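Local coordinates for acyl-CoA dehydrogenase domain protein Tcur3483 (Thermomonospora curvata, PDB 6WY9), which probably uses bound FAD to oxidise a CH-CH bond of its substrate, as acyl-CoA dehydrogenases do, at residues E64-L69 and P106-T111; L158-V163 and I187-R192; I357-P362 and Q369-S374. One frame throughout, in Å; residues are numbered along the deposited sequence.

Contact 1 (E64-L69 and P106-T111); sequences EVVKML and PFPFVT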
# COMPACT_ATOMS: atom_id res chain seq x y z
N GLU A 64 -34.17 17.70 -19.14
CA GLU A 64 -35.26 16.85 -19.61
C GLU A 64 -35.55 15.72 -18.62
O GLU A 64 -36.71 15.45 -18.29
CB GLU A 64 -34.89 16.29 -20.97
CG GLU A 64 -36.04 15.93 -21.85
CD GLU A 64 -35.57 15.34 -23.16
OE1 GLU A 64 -35.84 14.14 -23.40
OE2 GLU A 64 -34.92 16.08 -23.92
N VAL A 65 -34.50 15.03 -18.17
CA VAL A 65 -34.67 13.98 -17.17
C VAL A 65 -35.18 14.58 -15.86
O VAL A 65 -36.19 14.13 -15.32
CB VAL A 65 -33.35 13.22 -16.95
CG1 VAL A 65 -33.55 12.04 -16.00
CG2 VAL A 65 -32.78 12.74 -18.27
N VAL A 66 -34.48 15.60 -15.34
CA VAL A 66 -34.84 16.17 -14.04
C VAL A 66 -36.32 16.52 -14.01
O VAL A 66 -37.04 16.17 -13.07
CB VAL A 66 -33.97 17.40 -13.72
CG1 VAL A 66 -34.51 18.14 -12.49
CG2 VAL A 66 -32.50 17.01 -13.51
N LYS A 67 -36.80 17.21 -15.05
CA LYS A 67 -38.20 17.61 -15.08
C LYS A 67 -39.12 16.40 -15.10
O LYS A 67 -40.18 16.41 -14.45
CB LYS A 67 -38.48 18.51 -16.29
CG LYS A 67 -39.93 18.94 -16.38
CD LYS A 67 -40.46 19.28 -14.99
CE LYS A 67 -41.86 19.89 -15.00
NZ LYS A 67 -42.55 19.70 -13.67
N MET A 68 -38.73 15.34 -15.81
CA MET A 68 -39.54 14.12 -15.77
C MET A 68 -39.59 13.54 -14.36
O MET A 68 -40.67 13.31 -13.81
CB MET A 68 -39.02 13.10 -16.77
CG MET A 68 -39.65 13.24 -18.14
SD MET A 68 -39.31 11.86 -19.25
CE MET A 68 -37.59 12.18 -19.66
N LEU A 69 -38.42 13.30 -13.76
CA LEU A 69 -38.37 12.80 -12.39
C LEU A 69 -39.19 13.67 -11.45
O LEU A 69 -39.90 13.17 -10.57
CB LEU A 69 -36.93 12.75 -11.89
CG LEU A 69 -35.98 11.79 -12.58
CD1 LEU A 69 -34.56 12.18 -12.19
CD2 LEU A 69 -36.32 10.35 -12.21
N PRO A 106 -28.90 10.56 -14.97
CA PRO A 106 -28.37 11.54 -14.03
C PRO A 106 -29.48 11.98 -13.08
O PRO A 106 -30.65 12.08 -13.47
CB PRO A 106 -27.93 12.69 -14.94
CG PRO A 106 -28.91 12.62 -16.07
CD PRO A 106 -29.16 11.14 -16.30
N PHE A 107 -29.11 12.21 -11.83
CA PHE A 107 -30.02 12.66 -10.79
C PHE A 107 -29.53 13.99 -10.24
O PHE A 107 -28.31 14.17 -10.11
CB PHE A 107 -30.10 11.62 -9.67
CG PHE A 107 -31.15 11.90 -8.64
CD1 PHE A 107 -30.88 12.75 -7.58
CD2 PHE A 107 -32.37 11.26 -8.69
CE1 PHE A 107 -31.83 13.00 -6.61
CE2 PHE A 107 -33.34 11.51 -7.73
CZ PHE A 107 -33.07 12.37 -6.69
N PRO A 108 -30.41 14.95 -9.94
CA PRO A 108 -29.92 16.26 -9.48
C PRO A 108 -29.53 16.25 -8.01
O PRO A 108 -30.15 16.91 -7.16
CB PRO A 108 -31.13 17.17 -9.76
CG PRO A 108 -32.30 16.27 -9.55
CD PRO A 108 -31.89 14.92 -10.06
N PHE A 109 -28.49 15.46 -7.68
CA PHE A 109 -28.06 15.30 -6.29
C PHE A 109 -27.80 16.66 -5.65
O PHE A 109 -28.33 17.00 -4.60
CB PHE A 109 -26.78 14.45 -6.21
CG PHE A 109 -26.97 12.96 -6.45
CD1 PHE A 109 -27.38 12.12 -5.44
CD2 PHE A 109 -26.65 12.40 -7.69
CE1 PHE A 109 -27.52 10.75 -5.67
CE2 PHE A 109 -26.78 11.04 -7.92
CZ PHE A 109 -27.22 10.22 -6.91
N VAL A 110 -26.91 17.43 -6.28
CA VAL A 110 -26.49 18.70 -5.69
C VAL A 110 -27.70 19.58 -5.39
O VAL A 110 -27.77 20.22 -4.35
CB VAL A 110 -25.48 19.41 -6.61
CG1 VAL A 110 -25.24 20.80 -6.15
CG2 VAL A 110 -24.17 18.67 -6.59
N THR A 111 -28.66 19.63 -6.31
CA THR A 111 -29.75 20.57 -6.11
C THR A 111 -30.74 20.06 -5.07
O THR A 111 -31.19 20.82 -4.21
CB THR A 111 -30.46 20.83 -7.44
OG1 THR A 111 -29.52 21.45 -8.35
CG2 THR A 111 -31.66 21.79 -7.23

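Contact 2 (L158-V163 and I187-R192); sequences LTTRAV and IWLACR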
# COMPACT_ATOMS: atom_id res chain seq x y z
N LEU A 158 -11.16 32.83 -1.02
CA LEU A 158 -11.80 33.29 -2.25
C LEU A 158 -11.91 34.82 -2.27
O LEU A 158 -12.00 35.48 -1.23
CB LEU A 158 -13.19 32.62 -2.38
CG LEU A 158 -14.14 32.96 -1.22
CD1 LEU A 158 -14.84 34.34 -1.39
CD2 LEU A 158 -15.13 31.79 -0.94
N THR A 159 -11.87 35.39 -3.48
CA THR A 159 -11.85 36.83 -3.68
C THR A 159 -12.98 37.35 -4.54
O THR A 159 -13.09 38.57 -4.70
CB THR A 159 -10.53 37.27 -4.34
OG1 THR A 159 -10.37 36.56 -5.57
CG2 THR A 159 -9.34 36.97 -3.42
N THR A 160 -13.80 36.47 -5.14
CA THR A 160 -15.00 36.98 -5.82
C THR A 160 -15.74 37.87 -4.83
O THR A 160 -16.03 37.46 -3.71
CB THR A 160 -15.90 35.82 -6.30
OG1 THR A 160 -15.26 35.09 -7.35
CG2 THR A 160 -17.26 36.37 -6.82
N ARG A 161 -16.01 39.10 -5.23
CA ARG A 161 -16.49 40.10 -4.29
C ARG A 161 -17.93 40.47 -4.61
O ARG A 161 -18.35 40.48 -5.77
CB ARG A 161 -15.62 41.36 -4.31
CG ARG A 161 -15.87 42.25 -5.50
CD ARG A 161 -15.20 43.62 -5.35
NE ARG A 161 -15.61 44.55 -6.41
CZ ARG A 161 -14.82 44.99 -7.39
NH1 ARG A 161 -13.56 44.59 -7.46
NH2 ARG A 161 -15.29 45.84 -8.29
N ALA A 162 -18.67 40.78 -3.55
CA ALA A 162 -20.03 41.28 -3.66
C ALA A 162 -20.09 42.51 -2.77
O ALA A 162 -19.84 42.40 -1.57
CB ALA A 162 -21.06 40.23 -3.23
N VAL A 163 -20.36 43.67 -3.37
CA VAL A 163 -20.33 44.95 -2.67
C VAL A 163 -21.75 45.50 -2.58
O VAL A 163 -22.51 45.44 -3.55
CB VAL A 163 -19.40 45.96 -3.36
CG1 VAL A 163 -17.99 45.45 -3.43
CG2 VAL A 163 -19.92 46.30 -4.75
N ILE A 187 -26.82 29.91 -9.54
CA ILE A 187 -25.54 29.58 -8.92
C ILE A 187 -25.65 29.82 -7.42
O ILE A 187 -26.12 30.88 -6.97
CB ILE A 187 -24.39 30.42 -9.52
CG1 ILE A 187 -24.48 30.46 -11.05
CG2 ILE A 187 -23.05 29.84 -9.11
CD1 ILE A 187 -24.24 29.09 -11.76
N TRP A 188 -25.22 28.83 -6.65
CA TRP A 188 -25.04 28.98 -5.21
C TRP A 188 -23.64 29.53 -5.02
O TRP A 188 -22.66 28.78 -5.06
CB TRP A 188 -25.25 27.63 -4.55
CG TRP A 188 -24.93 27.45 -3.13
CD1 TRP A 188 -23.74 27.08 -2.60
CD2 TRP A 188 -25.87 27.50 -2.04
NE1 TRP A 188 -23.86 26.91 -1.23
CE2 TRP A 188 -25.16 27.17 -0.87
CE3 TRP A 188 -27.24 27.80 -1.95
CZ2 TRP A 188 -25.77 27.15 0.39
CZ3 TRP A 188 -27.84 27.77 -0.70
CH2 TRP A 188 -27.10 27.45 0.45
N LEU A 189 -23.52 30.85 -4.86
CA LEU A 189 -22.24 31.54 -5.08
C LEU A 189 -21.64 32.03 -3.76
O LEU A 189 -22.25 32.83 -3.05
CB LEU A 189 -22.41 32.70 -6.05
CG LEU A 189 -21.10 33.37 -6.49
CD1 LEU A 189 -20.31 32.44 -7.41
CD2 LEU A 189 -21.42 34.70 -7.16
N ALA A 190 -20.40 31.57 -3.48
CA ALA A 190 -19.64 32.01 -2.33
C ALA A 190 -18.85 33.26 -2.70
O ALA A 190 -18.03 33.22 -3.61
CB ALA A 190 -18.70 30.90 -1.85
N CYS A 191 -19.12 34.38 -2.00
CA CYS A 191 -18.54 35.69 -2.29
C CYS A 191 -17.92 36.30 -1.04
O CYS A 191 -18.39 36.08 0.08
CB CYS A 191 -19.58 36.71 -2.81
SG CYS A 191 -20.63 36.25 -4.19
N ARG A 192 -16.89 37.12 -1.26
CA ARG A 192 -16.30 37.98 -0.22
C ARG A 192 -17.16 39.23 -0.04
O ARG A 192 -17.21 40.10 -0.92
CB ARG A 192 -14.87 38.35 -0.59
CG ARG A 192 -14.19 39.36 0.37
CD ARG A 192 -13.60 38.65 1.59
NE ARG A 192 -13.01 37.38 1.19
CZ ARG A 192 -12.79 36.34 2.00
NH1 ARG A 192 -12.30 35.22 1.49
NH2 ARG A 192 -13.08 36.40 3.29

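Contact 3 (I357-P362 and Q369-S374); sequences IRPESP and QIEQLS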
# COMPACT_ATOMS: atom_id res chain seq x y z
N ILE A 357 -10.69 -0.74 -23.32
CA ILE A 357 -11.53 -0.33 -24.44
C ILE A 357 -12.56 0.68 -23.93
O ILE A 357 -13.24 0.42 -22.93
CB ILE A 357 -12.20 -1.54 -25.11
CG1 ILE A 357 -11.14 -2.56 -25.58
CG2 ILE A 357 -13.11 -1.07 -26.26
CD1 ILE A 357 -11.73 -3.75 -26.41
N ARG A 358 -12.60 1.86 -24.57
CA ARG A 358 -13.51 2.93 -24.20
C ARG A 358 -14.98 2.57 -24.51
O ARG A 358 -15.25 1.74 -25.38
CB ARG A 358 -13.12 4.23 -24.94
CG ARG A 358 -11.84 4.94 -24.36
CD ARG A 358 -11.29 6.07 -25.23
NE ARG A 358 -10.16 6.67 -24.52
CZ ARG A 358 -10.25 7.78 -23.79
NH1 ARG A 358 -11.40 8.46 -23.74
NH2 ARG A 358 -9.17 8.24 -23.15
N PRO A 359 -15.92 3.20 -23.81
CA PRO A 359 -17.35 3.03 -24.13
C PRO A 359 -17.58 3.26 -25.61
O PRO A 359 -16.98 4.15 -26.21
CB PRO A 359 -18.05 4.12 -23.29
CG PRO A 359 -17.04 4.37 -22.12
CD PRO A 359 -15.69 4.24 -22.78
N GLU A 360 -18.48 2.49 -26.20
CA GLU A 360 -18.86 2.70 -27.61
C GLU A 360 -17.80 2.22 -28.59
O GLU A 360 -17.94 2.47 -29.80
CB GLU A 360 -19.16 4.17 -27.94
CG GLU A 360 -19.77 5.03 -26.82
CD GLU A 360 -21.28 4.93 -26.77
OE1 GLU A 360 -21.79 3.81 -26.96
OE2 GLU A 360 -21.94 5.98 -26.56
N SER A 361 -16.70 1.66 -28.12
CA SER A 361 -15.85 0.99 -29.09
C SER A 361 -16.07 -0.51 -29.01
O SER A 361 -16.41 -1.04 -27.94
CB SER A 361 -14.36 1.28 -28.85
OG SER A 361 -13.95 2.52 -29.40
N PRO A 362 -15.84 -1.20 -30.12
CA PRO A 362 -16.08 -2.65 -30.16
C PRO A 362 -15.20 -3.40 -29.19
O PRO A 362 -14.00 -3.13 -29.08
CB PRO A 362 -15.76 -3.04 -31.61
CG PRO A 362 -15.75 -1.81 -32.37
CD PRO A 362 -15.49 -0.65 -31.44
N GLN A 369 -17.90 0.93 -18.87
CA GLN A 369 -18.17 1.78 -17.70
C GLN A 369 -16.97 1.85 -16.76
O GLN A 369 -16.70 2.90 -16.16
CB GLN A 369 -19.38 1.24 -16.93
CG GLN A 369 -20.67 1.44 -17.65
CD GLN A 369 -21.80 0.84 -16.84
OE1 GLN A 369 -22.36 1.49 -15.95
NE2 GLN A 369 -22.10 -0.42 -17.10
N ILE A 370 -16.30 0.73 -16.54
CA ILE A 370 -15.19 0.74 -15.59
C ILE A 370 -14.00 1.48 -16.19
O ILE A 370 -13.25 2.18 -15.48
CB ILE A 370 -14.82 -0.69 -15.17
CG1 ILE A 370 -15.99 -1.28 -14.34
CG2 ILE A 370 -13.50 -0.67 -14.34
CD1 ILE A 370 -15.99 -2.82 -14.25
N GLU A 371 -13.81 1.34 -17.50
CA GLU A 371 -12.80 2.15 -18.17
C GLU A 371 -13.11 3.65 -17.99
O GLU A 371 -12.22 4.43 -17.62
CB GLU A 371 -12.72 1.76 -19.64
CG GLU A 371 -11.46 2.28 -20.36
CD GLU A 371 -11.54 3.76 -20.71
OE1 GLU A 371 -12.66 4.25 -20.99
OE2 GLU A 371 -10.47 4.41 -20.71
N GLN A 372 -14.35 4.08 -18.26
CA GLN A 372 -14.64 5.51 -18.12
C GLN A 372 -14.60 5.97 -16.65
O GLN A 372 -14.07 7.06 -16.34
CB GLN A 372 -15.97 5.86 -18.77
CG GLN A 372 -16.33 7.34 -18.53
CD GLN A 372 -17.46 7.79 -19.41
OE1 GLN A 372 -18.34 7.01 -19.72
NE2 GLN A 372 -17.42 9.06 -19.83
N LEU A 373 -15.09 5.13 -15.71
CA LEU A 373 -15.08 5.51 -14.30
C LEU A 373 -13.67 5.62 -13.75
O LEU A 373 -13.43 6.44 -12.86
CB LEU A 373 -15.89 4.49 -13.46
CG LEU A 373 -17.42 4.68 -13.56
CD1 LEU A 373 -18.19 3.49 -12.98
CD2 LEU A 373 -17.89 6.00 -12.89
N SER A 374 -12.74 4.80 -14.24
CA SER A 374 -11.33 4.97 -13.87
C SER A 374 -10.82 6.37 -14.22
O SER A 374 -9.94 6.89 -13.53
CB SER A 374 -10.45 3.96 -14.61
OG SER A 374 -10.72 2.65 -14.17

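Contact 1 (E64-L69 and P106-T111)
The forked end of Val66 meets the ring of Pro108 head-on: CG2 of Val66 lies 4.0 Å from CB of Pro108, and CG of the proline sits against both methyls. The beta-branched residue makes a shallow notch, and the rigid, purely hydrocarbon proline ring is a blunt knob that fits it. One turn along helix 62-71, Leu69 supplies the next bump. Its CG stands anti to the carbonyl carbon (chi1 -65°), and CD1 enters the hollow between the Phe107 ring, the Pro108 ring and the carbonyl oxygen of Pro106, 4.2 Å from CD2 of Phe107, approached obliquely, and 4.4 Å from CD of Pro108. Here the alpha-helical N-terminal domain of the acyl-CoA dehydrogenase fold lays one helix across the loop leading into another, helix 109-122, with Pro108 as its N-cap residue and the centre of an inverse gamma turn. A proline suits this place, since it has no N-H to leave unpaired and its ring fixes phi near the -79° found here, within the range of such a turn. Val65 packs against Pro106, with CG2 4.4 Å from CD of the ring and CG1 3.8 Å from Pro106 O, which is buried without a hydrogen-bonding partner. Phe62, on the same helix, touches both prolines, Tyr39 and Phe40 of helix 26-41 touch Leu69, and the Phe107 ring meets Phe97 edge-to-face.

Contact 2 (L158-V163 and I187-R192)
Leu158 meets the other segment with both its carbonyl oxygen and its side chain. The oxygen is gripped side-on by Arg192, with NH1 2.7 Å from Leu158 O in a nearly straight bond (163°) and NE on the same oxygen at 3.2 Å, more bent; the oxygen lies in the guanidinium plane. NH1 also bonds Ala156 O, and NH2 bonds Lys199 O. With the guanidinium gone, as with an alanine in place of Arg192, Leu158 O loses both donors, and the loop before strand 161-164 would probably be less firmly held. With CG between backbone N and carbonyl carbon (chi1 60°), the leucine side chain sends CD2 to within 3.8 Å of Ala190 CB, where a small methyl lets it settle close. Thr160 O takes the backbone N of Arg192 at 2.6 Å, while its hydroxyl bonds Glu148. Arg161 forms a single beta bridge with Arg192; the strand axes are 69° apart, a brief crossing in the beta-rich middle domain, where an edge strand of one sheet meets a strand of the other. Ala162 N completes the bridge by donating to Arg192 O at 3.1 Å. The CB of Ala162 packs 3.8 Å from CB of Cys191, both residues being slim.

Contact 3 (I357-P362 and Q369-S374)
Over one face of the Arg358 guanidinium lies the carboxylate oxygen OE2 of Glu371, 4.4 Å from NE of Arg358 and well out of its plane. The two flat groups are turned 46° against each other, and any attraction is probably by charge alone, since no N-H of the arginine points at that oxygen. NE and NH2 of Arg358 have hydrogen bonds elsewhere, NH2 to the backbone of a neighbouring subunit that is a different protein. Glu371 has a salt bridge, through OE1, with Arg375, and its OE2 is hydrogen-bonded to a polar side chain of that other subunit. The aliphatic part of the arginine makes the closer touch, CG of Arg358 standing 3.5 Å from OE1 of Glu371. That same oxygen lies 3.5 Å from CD of Pro359, which crosses the glutamate at about a right angle. Here the loop after helix 326-350 folds back on the first turns of helix 369-380 in the C-terminal helical domain, and a type II turn from Arg358 to Ser361 reverses the chain; Pro359, with its fixed phi, suits the second position of such a turn. In Glu371, chi1 (-165°, CG anti to the backbone N) places CG 3.6 Å from O of Ile357, and the bend at chi2 turns the carboxylate toward Arg358. Gln372 sets CB 3.8 Å from CG of Pro359, while its amide NE2 bonds to Gly224 O and to Glu54.

Overall arrangement
From the N terminus the chain first closes contact 1, joining helix 62-71 to the loop before helix 109-122 across 36 residues, within the N-terminal domain. The chain then enters the middle domain, where contact 2 closes a loop of 23 residues and joins two beta sheets. Contact 3, in the C-terminal domain, closes the shortest loop, six residues, and fastens the loop after helix 326-350 onto helix 369-380, beside a subunit that is a different protein. The three follow in series, so none nests in or crosses another. Contact 1 lies about 26 Å, centre to centre, from contact 2 and about 24 Å from contact 3, while contacts 2 and 3 lie on opposite sides of the chain's centre.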